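Local coordinates for cellulase (Bacteroides salanitronis, PDB 6WQY), which probably hydrolyses beta-1,4 links within cellulose and related polysaccharides, through the family 5 catalytic domain that this chain holds, at residues A[68-73]-A[358-363]; A[173-178]-A[194-199]; A[246-251]-A[292-297]. All blocks are in the same frame, centred on the assembly; numbering follows the deposited sequence.

How the contacts relate
All three contacts belong to one TIM barrel. Contact 3 joins the sixth strand to the helix outside it, while contacts 1 and 2 each pair a loop with a helix or helix end. Contacts 2 and 3, centres about 17 Å apart, meet where Glu174 OE2 lies 2.7 Å from His251 ND1, a probable hydrogen bond. Glu174 follows the fourth strand, the usual place of the family 5 acid/base glutamate, so the pair probably lines the active site. A magnesium ion lies about 11 Å from the Trp199 side chain, outside contact 2. Contact 1 is across the chain's centre, its nearest atoms about 12 Å from contact 3 and about 15 Å from contact 2. Along the chain it encloses both.

Contact 1 of 3, residues A[68-73]-A[358-363]; sequences ANAGFT and ALFNHA
In the outer layer of the TIM barrel, Ala70 and Phe72, in the last turn of helix 61-70 and the loop after it, meet Leu359 and Phe360 of the long loop that follows the eighth strand. All four residues are buried. Phe72 CE2 lies 3.9 Å from Phe360 CE1. It comes in at the edge of the Phe360 ring, close to that ring's plane, while the Phe72 ring is met obliquely. The two phenyl groups slide past each other in opposite directions. The methyl group of Ala70 touches the same ring edge, with CB 3.9 Å from Phe360 CZ. Leu359 is a looser neighbour, its CD1 4.5 Å from Phe72 CZ. Phe360 has its ring beside the backbone N and opposite the carbonyl carbon (chi1 -60°), and this sends CE1 and CZ across to the helix end. The helix closes in a Schellman motif: Gly71 has positive phi (101°), and two bonds run back into the last turn. Phe72 lies in the turn between helix 61-70 and the second barrel strand, 74-77. Helix 371-383 packs on both phenyl rings through Ile375, and Trp35 meets both of them as well. Asp346, at the end of the eighth strand, bonds to the backbone N of Leu359 through OD2.

Contact 2 of 3, residues A[173-178]-A[194-199]; sequences NEIHDG and AVLNEW
Apolar contacts carry this meeting, and all of them start from Ile175. Its side chain points from the loop after the fourth barrel strand toward helix 191-209, where Leu196 and Trp199 receive it. Leu196 CD1 lies 4.0 Å from Ile175 CG1 and 4.1 Å from Ile175 CB, so one methyl group rests against the branch point. Leu196 has CG anti to the backbone N (chi1 178°), which carries CD1 out from the helix to the isoleucine. Ile175 CG2 reaches Trp199 CZ3, on the six-membered ring, at 4.0 Å. The same methyl group is also near Leu196, with Ile175 CG2 4.2 Å from Leu196 CD1. The approach to the indole is oblique. Within the helix, Val195 CG1 lies over one face of the indole, 3.3 Å above its plane and offset toward the rim. Ile132 of helix 132-135 adds to the cluster, touching Ile175, Val195 and Trp199.

Polar bonds lie around this core. The indole NE1 of Trp199 bonds to Asn142 OD1 of helix 139-159. On the loop side, the backbone of Ile175 bonds to that of Val225.

Between the two segments, then, the contact is held by hydrocarbon packing alone, and the one polar atom of the buried indole, NE1, is satisfied by Asn142.

Contact 3 of 3, residues A[246-251]-A[292-297]; sequences LMVAVH and AKMKET
No aromatic or other flat group takes part where Val250 meets Met294; methyl groups and a thioether do the touching. The two side chains reach toward each other tip to tip. Met294 CE lies 3.6 Å from Val250 CG1 and 4.0 Å from Val250 CG2, so the thioether methyl faces both branches of the valine. The sulfur joins in, with Met294 SD 3.9 Å from Val250 CG1. Val248, two residues earlier on the same side of the strand, is a more distant partner: its CG1 is 4.3 Å from Met294 CE. Ala249 between them points away from the helix.

Met294 does not extend straight. Its chain bends at chi2 (-62°) and again at chi3 (-68°), and the folded end brings CE over the valines. Helix 228-234 also packs on the methionine through Ile228 and Val232, and Ala305 of the next strand touches it too. Lys293 NZ forms a salt bridge with Asp229, which links helix 284-299 to helix 228-234.

Strand 246-251 is the sixth of the barrel. Its backbone bonds to residues of the fifth strand, such as Val221, and of the seventh, such as Tyr306. Helix 284-299 leads from the sixth strand to the seventh and covers the sixth from outside. This is the strand-to-helix interface of a beta-alpha-beta unit in a TIM barrel.

Contact 1 of 3, residues A[68-73]-A[358-363]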
loop_
_atom_site.group_PDB
_atom_site.type_symbol
_atom_site.label_atom_id
_atom_site.label_comp_id
_atom_site.label_asym_id
_atom_site.label_seq_id
_atom_site.Cartn_x
_atom_site.Cartn_y
_atom_site.Cartn_z
ATOM N N ALA A 68 -4.444 -13.886 -10.058
ATOM C CA ALA A 68 -5.873 -14.165 -10.021
ATOM C C ALA A 68 -6.126 -15.656 -9.855
ATOM O O ALA A 68 -6.981 -16.065 -9.056
ATOM C CB ALA A 68 -6.542 -13.633 -11.288
ATOM N N ASN A 69 -5.380 -16.487 -10.574
ATOM C CA ASN A 69 -5.572 -17.928 -10.434
ATOM C C ASN A 69 -5.256 -18.404 -9.025
ATOM O O ASN A 69 -5.867 -19.362 -8.544
ATOM C CB ASN A 69 -4.703 -18.682 -11.443
ATOM C CG ASN A 69 -5.197 -18.529 -12.865
ATOM O OD1 ASN A 69 -6.351 -18.172 -13.100
ATOM N ND2 ASN A 69 -4.325 -18.813 -13.826
ATOM N N ALA A 70 -4.299 -17.761 -8.364
ATOM C CA ALA A 70 -3.921 -18.115 -7.002
ATOM C C ALA A 70 -4.930 -17.642 -5.964
ATOM O O ALA A 70 -4.835 -18.058 -4.803
ATOM C CB ALA A 70 -2.544 -17.532 -6.665
ATOM N N GLY A 71 -5.875 -16.788 -6.337
ATOM C CA GLY A 71 -6.912 -16.348 -5.439
ATOM C C GLY A 71 -6.730 -14.979 -4.830
ATOM O O GLY A 71 -7.500 -14.622 -3.924
ATOM N N PHE A 72 -5.763 -14.201 -5.290
ATOM C CA PHE A 72 -5.703 -12.808 -4.870
ATOM C C PHE A 72 -6.843 -12.024 -5.509
ATOM O O PHE A 72 -7.327 -12.360 -6.591
ATOM C CB PHE A 72 -4.347 -12.206 -5.251
ATOM C CG PHE A 72 -3.229 -12.681 -4.378
ATOM C CD1 PHE A 72 -2.974 -12.066 -3.156
ATOM C CD2 PHE A 72 -2.456 -13.778 -4.739
ATOM C CE1 PHE A 72 -1.967 -12.506 -2.331
ATOM C CE2 PHE A 72 -1.441 -14.225 -3.904
ATOM C CZ PHE A 72 -1.199 -13.595 -2.695
ATOM N N THR A 73 -7.270 -10.966 -4.817
ATOM C CA THR A 73 -8.380 -10.112 -5.230
ATOM C C THR A 73 -7.917 -8.798 -5.838
ATOM O O THR A 73 -8.565 -8.262 -6.759
ATOM C CB THR A 73 -9.249 -9.770 -4.005
ATOM O OG1 THR A 73 -9.443 -10.933 -3.199
ATOM C CG2 THR A 73 -10.594 -9.177 -4.426
ATOM N N ALA A 358 9.597 -12.873 -1.927
ATOM C CA ALA A 358 8.974 -13.254 -3.188
ATOM C C ALA A 358 8.078 -14.478 -3.042
ATOM O O ALA A 358 8.492 -15.507 -2.486
ATOM C CB ALA A 358 10.067 -13.569 -4.214
ATOM N N LEU A 359 6.886 -14.386 -3.602
ATOM C CA LEU A 359 5.992 -15.521 -3.807
ATOM C C LEU A 359 5.903 -15.922 -5.268
ATOM O O LEU A 359 5.709 -17.109 -5.560
ATOM C CB LEU A 359 4.586 -15.201 -3.294
ATOM C CG LEU A 359 4.493 -14.780 -1.830
ATOM C CD1 LEU A 359 3.040 -14.441 -1.471
ATOM C CD2 LEU A 359 5.042 -15.827 -0.888
ATOM N N PHE A 360 6.047 -14.960 -6.186
ATOM C CA PHE A 360 5.992 -15.217 -7.612
ATOM C C PHE A 360 7.193 -14.576 -8.298
ATOM O O PHE A 360 7.657 -13.500 -7.887
ATOM C CB PHE A 360 4.759 -14.562 -8.269
ATOM C CG PHE A 360 3.446 -15.033 -7.724
ATOM C CD1 PHE A 360 2.897 -14.430 -6.609
ATOM C CD2 PHE A 360 2.759 -16.061 -8.327
ATOM C CE1 PHE A 360 1.690 -14.859 -6.094
ATOM C CE2 PHE A 360 1.545 -16.492 -7.822
ATOM C CZ PHE A 360 1.012 -15.882 -6.704
ATOM N N ASN A 361 7.661 -15.202 -9.373
ATOM C CA ASN A 361 8.506 -14.489 -10.323
ATOM C C ASN A 361 7.641 -13.427 -11.005
ATOM O O ASN A 361 6.573 -13.737 -11.545
ATOM C CB ASN A 361 9.093 -15.472 -11.337
ATOM C CG ASN A 361 10.050 -14.807 -12.298
ATOM O OD1 ASN A 361 9.636 -13.988 -13.120
ATOM N ND2 ASN A 361 11.322 -15.143 -12.206
ATOM N N HIS A 362 8.078 -12.154 -10.953
ATOM C CA HIS A 362 7.244 -11.054 -11.405
ATOM C C HIS A 362 7.079 -11.003 -12.918
ATOM O O HIS A 362 6.216 -10.264 -13.404
ATOM C CB HIS A 362 7.802 -9.717 -10.913
ATOM C CG HIS A 362 7.651 -9.488 -9.442
ATOM N ND1 HIS A 362 7.816 -8.230 -8.899
ATOM C CD2 HIS A 362 7.357 -10.312 -8.404
ATOM C CE1 HIS A 362 7.640 -8.286 -7.590
ATOM N NE2 HIS A 362 7.360 -9.538 -7.264
ATOM N N ALA A 363 7.873 -11.762 -13.665
ATOM C CA ALA A 363 7.761 -11.795 -15.112
ATOM C C ALA A 363 7.105 -13.061 -15.637
ATOM O O ALA A 363 6.315 -12.995 -16.588
ATOM C CB ALA A 363 9.147 -11.651 -15.752
#

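Contact 2 of 3, residues A[173-178]-A[194-199]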
loop_
_atom_site.group_PDB
_atom_site.type_symbol
_atom_site.label_atom_id
_atom_site.label_comp_id
_atom_site.label_asym_id
_atom_site.label_seq_id
_atom_site.Cartn_x
_atom_site.Cartn_y
_atom_site.Cartn_z
ATOM N N ASN A 173 2.929 7.458 -0.450
ATOM C CA ASN A 173 3.351 6.236 0.228
ATOM C C ASN A 173 3.651 6.485 1.705
ATOM O O ASN A 173 2.709 6.564 2.505
ATOM C CB ASN A 173 4.514 5.594 -0.539
ATOM C CG ASN A 173 4.939 4.297 0.083
ATOM O OD1 ASN A 173 4.087 3.505 0.484
ATOM N ND2 ASN A 173 6.242 4.077 0.202
ATOM N N GLU A 174 4.933 6.615 2.072
ATOM C CA GLU A 174 5.380 6.698 3.463
ATOM C C GLU A 174 6.059 8.041 3.655
ATOM O O GLU A 174 7.211 8.233 3.268
ATOM C CB GLU A 174 6.343 5.557 3.788
ATOM C CG GLU A 174 5.680 4.209 3.806
ATOM C CD GLU A 174 6.594 3.058 4.166
ATOM O OE1 GLU A 174 7.842 3.235 4.154
ATOM O OE2 GLU A 174 6.087 1.949 4.496
ATOM N N ILE A 175 5.337 8.981 4.231
ATOM C CA ILE A 175 5.802 10.355 4.366
ATOM C C ILE A 175 6.377 10.558 5.765
ATOM O O ILE A 175 5.695 10.348 6.781
ATOM C CB ILE A 175 4.655 11.333 4.079
ATOM C CG1 ILE A 175 4.131 11.141 2.640
ATOM C CG2 ILE A 175 5.096 12.767 4.341
ATOM C CD1 ILE A 175 5.169 11.284 1.535
ATOM N N HIS A 176 7.645 10.969 5.807
ATOM C CA HIS A 176 8.318 11.313 7.050
ATOM C C HIS A 176 9.481 12.241 6.716
ATOM O O HIS A 176 9.946 12.308 5.565
ATOM C CB HIS A 176 8.815 10.074 7.807
ATOM C CG HIS A 176 9.877 9.329 7.088
ATOM N ND1 HIS A 176 11.214 9.472 7.383
ATOM C CD2 HIS A 176 9.799 8.451 6.061
ATOM C CE1 HIS A 176 11.914 8.703 6.572
ATOM N NE2 HIS A 176 11.080 8.066 5.760
ATOM N N ASP A 177 9.970 12.931 7.742
ATOM C CA ASP A 177 10.966 13.975 7.534
ATOM C C ASP A 177 12.393 13.475 7.453
ATOM O O ASP A 177 13.309 14.303 7.384
ATOM C CB ASP A 177 10.836 15.053 8.622
ATOM C CG ASP A 177 11.242 14.598 10.016
ATOM O OD1 ASP A 177 11.694 13.450 10.207
ATOM O OD2 ASP A 177 11.143 15.452 10.910
ATOM N N GLY A 178 12.588 12.156 7.407
ATOM C CA GLY A 178 13.896 11.530 7.436
ATOM C C GLY A 178 14.083 10.628 8.640
ATOM O O GLY A 178 14.823 9.640 8.568
ATOM N N ALA A 194 -0.114 18.335 10.059
ATOM C CA ALA A 194 -1.084 19.181 9.383
ATOM C C ALA A 194 -0.760 19.304 7.902
ATOM O O ALA A 194 -1.663 19.282 7.061
ATOM C CB ALA A 194 -1.130 20.564 10.033
ATOM N N VAL A 195 0.521 19.443 7.563
ATOM C CA VAL A 195 0.909 19.539 6.159
ATOM C C VAL A 195 0.528 18.277 5.399
ATOM O O VAL A 195 -0.010 18.357 4.287
ATOM C CB VAL A 195 2.408 19.859 6.041
ATOM C CG1 VAL A 195 2.874 19.711 4.604
ATOM C CG2 VAL A 195 2.689 21.260 6.554
ATOM N N LEU A 196 0.785 17.099 5.972
ATOM C CA LEU A 196 0.397 15.869 5.288
ATOM C C LEU A 196 -1.115 15.828 5.077
ATOM O O LEU A 196 -1.601 15.433 4.005
ATOM C CB LEU A 196 0.886 14.653 6.069
ATOM C CG LEU A 196 0.501 13.312 5.460
ATOM C CD1 LEU A 196 0.944 13.144 4.015
ATOM C CD2 LEU A 196 1.084 12.173 6.303
ATOM N N ASN A 197 -1.880 16.242 6.078
ATOM C CA ASN A 197 -3.325 16.293 5.898
ATOM C C ASN A 197 -3.718 17.259 4.783
ATOM O O ASN A 197 -4.651 16.978 4.013
ATOM C CB ASN A 197 -4.017 16.641 7.215
ATOM C CG ASN A 197 -4.017 15.480 8.204
ATOM O OD1 ASN A 197 -4.223 14.326 7.825
ATOM N ND2 ASN A 197 -3.803 15.777 9.475
ATOM N N GLU A 198 -3.017 18.393 4.672
ATOM C CA GLU A 198 -3.262 19.329 3.583
ATOM C C GLU A 198 -2.951 18.696 2.234
ATOM O O GLU A 198 -3.690 18.898 1.256
ATOM C CB GLU A 198 -2.398 20.592 3.751
ATOM C CG GLU A 198 -2.745 21.466 4.934
ATOM C CD GLU A 198 -1.749 22.608 5.200
ATOM O OE1 GLU A 198 -0.861 22.904 4.352
ATOM O OE2 GLU A 198 -1.863 23.235 6.287
ATOM N N TRP A 199 -1.840 17.960 2.147
ATOM C CA TRP A 199 -1.473 17.316 0.892
ATOM C C TRP A 199 -2.523 16.308 0.457
ATOM O O TRP A 199 -2.863 16.225 -0.735
ATOM C CB TRP A 199 -0.133 16.605 1.046
ATOM C CG TRP A 199 1.064 17.500 1.174
ATOM C CD1 TRP A 199 1.109 18.856 1.110
ATOM C CD2 TRP A 199 2.404 17.060 1.386
ATOM N NE1 TRP A 199 2.419 19.283 1.258
ATOM C CE2 TRP A 199 3.225 18.191 1.441
ATOM C CE3 TRP A 199 2.982 15.800 1.533
ATOM C CZ2 TRP A 199 4.608 18.099 1.636
ATOM C CZ3 TRP A 199 4.342 15.709 1.731
ATOM C CH2 TRP A 199 5.137 16.846 1.769
#

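Contact 3 of 3, residues A[246-251]-A[292-297]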
loop_
_atom_site.group_PDB
_atom_site.type_symbol
_atom_site.label_atom_id
_atom_site.label_comp_id
_atom_site.label_asym_id
_atom_site.label_seq_id
_atom_site.Cartn_x
_atom_site.Cartn_y
_atom_site.Cartn_z
ATOM N N LEU A 246 -13.161 7.554 0.519
ATOM C CA LEU A 246 -11.802 7.766 0.992
ATOM C C LEU A 246 -11.462 6.691 2.010
ATOM O O LEU A 246 -12.205 6.482 2.975
ATOM C CB LEU A 246 -11.623 9.137 1.635
ATOM C CG LEU A 246 -11.920 10.328 0.741
ATOM C CD1 LEU A 246 -11.663 11.615 1.516
ATOM C CD2 LEU A 246 -11.139 10.310 -0.558
ATOM N N MET A 247 -10.325 6.024 1.799
ATOM C CA MET A 247 -9.882 4.922 2.647
ATOM C C MET A 247 -8.546 5.281 3.281
ATOM O O MET A 247 -7.642 5.757 2.584
ATOM C CB MET A 247 -9.726 3.623 1.832
ATOM C CG MET A 247 -10.900 3.307 0.914
ATOM S SD MET A 247 -10.773 1.743 0.057
ATOM C CE MET A 247 -9.369 2.054 -1.004
ATOM N N VAL A 248 -8.421 5.064 4.585
ATOM C CA VAL A 248 -7.176 5.348 5.298
ATOM C C VAL A 248 -6.186 4.223 5.045
ATOM O O VAL A 248 -6.474 3.052 5.311
ATOM C CB VAL A 248 -7.436 5.497 6.798
ATOM C CG1 VAL A 248 -6.168 5.888 7.537
ATOM C CG2 VAL A 248 -8.548 6.517 7.059
ATOM N N ALA A 249 -5.002 4.573 4.559
ATOM C CA ALA A 249 -3.949 3.608 4.277
ATOM C C ALA A 249 -2.955 3.559 5.427
ATOM O O ALA A 249 -2.434 4.597 5.827
ATOM C CB ALA A 249 -3.205 4.015 3.000
ATOM N N VAL A 250 -2.670 2.346 5.939
ATOM C CA VAL A 250 -1.598 2.126 6.905
ATOM C C VAL A 250 -0.735 0.969 6.415
ATOM O O VAL A 250 -1.158 0.153 5.600
ATOM C CB VAL A 250 -2.111 1.854 8.333
ATOM C CG1 VAL A 250 -2.849 3.065 8.877
ATOM C CG2 VAL A 250 -2.969 0.614 8.389
ATOM N N HIS A 251 0.480 0.886 6.948
ATOM C CA HIS A 251 1.359 -0.258 6.711
ATOM C C HIS A 251 1.630 -0.939 8.044
ATOM O O HIS A 251 1.646 -0.285 9.094
ATOM C CB HIS A 251 2.683 0.161 6.051
ATOM C CG HIS A 251 2.508 0.735 4.676
ATOM N ND1 HIS A 251 3.539 1.280 3.944
ATOM C CD2 HIS A 251 1.412 0.830 3.892
ATOM C CE1 HIS A 251 3.084 1.692 2.768
ATOM N NE2 HIS A 251 1.792 1.434 2.707
ATOM N N ALA A 292 -7.063 -3.003 16.708
ATOM C CA ALA A 292 -8.180 -2.470 17.487
ATOM C C ALA A 292 -8.200 -0.950 17.453
ATOM O O ALA A 292 -9.283 -0.343 17.480
ATOM C CB ALA A 292 -8.107 -2.977 18.925
ATOM N N LYS A 293 -7.029 -0.307 17.406
ATOM C CA LYS A 293 -7.003 1.154 17.309
ATOM C C LYS A 293 -7.609 1.607 15.993
ATOM O O LYS A 293 -8.385 2.572 15.950
ATOM C CB LYS A 293 -5.567 1.666 17.444
ATOM C CG LYS A 293 -4.929 1.390 18.789
ATOM C CD LYS A 293 -3.464 1.783 18.840
ATOM C CE LYS A 293 -2.854 1.473 20.187
ATOM N NZ LYS A 293 -1.371 1.650 20.195
ATOM N N MET A 294 -7.265 0.918 14.904
ATOM C CA MET A 294 -7.832 1.256 13.605
ATOM C C MET A 294 -9.338 1.024 13.584
ATOM O O MET A 294 -10.092 1.815 12.997
ATOM C CB MET A 294 -7.174 0.414 12.509
ATOM C CG MET A 294 -5.719 0.766 12.249
ATOM S SD MET A 294 -5.453 2.472 11.655
ATOM C CE MET A 294 -6.210 2.361 10.036
ATOM N N LYS A 295 -9.798 -0.056 14.228
ATOM C CA LYS A 295 -11.229 -0.342 14.249
ATOM C C LYS A 295 -11.983 0.709 15.054
ATOM O O LYS A 295 -13.054 1.163 14.641
ATOM C CB LYS A 295 -11.470 -1.739 14.817
ATOM C CG LYS A 295 -12.937 -2.112 14.905
ATOM C CD LYS A 295 -13.122 -3.537 15.413
ATOM C CE LYS A 295 -14.527 -3.757 15.961
ATOM N NZ LYS A 295 -15.555 -3.595 14.906
ATOM N N GLU A 296 -11.434 1.117 16.200
ATOM C CA GLU A 296 -12.112 2.086 17.058
ATOM C C GLU A 296 -12.145 3.470 16.422
ATOM O O GLU A 296 -13.159 4.175 16.508
ATOM C CB GLU A 296 -11.411 2.143 18.419
ATOM C CG GLU A 296 -11.791 3.340 19.286
ATOM C CD GLU A 296 -11.126 3.304 20.654
ATOM O OE1 GLU A 296 -11.054 2.210 21.250
ATOM O OE2 GLU A 296 -10.669 4.368 21.125
ATOM N N THR A 297 -11.045 3.884 15.786
ATOM C CA THR A 297 -10.944 5.239 15.275
ATOM C C THR A 297 -11.598 5.390 13.910
ATOM O O THR A 297 -12.199 6.434 13.629
ATOM C CB THR A 297 -9.473 5.663 15.215
ATOM O OG1 THR A 297 -8.912 5.605 16.536
ATOM C CG2 THR A 297 -9.333 7.068 14.658
#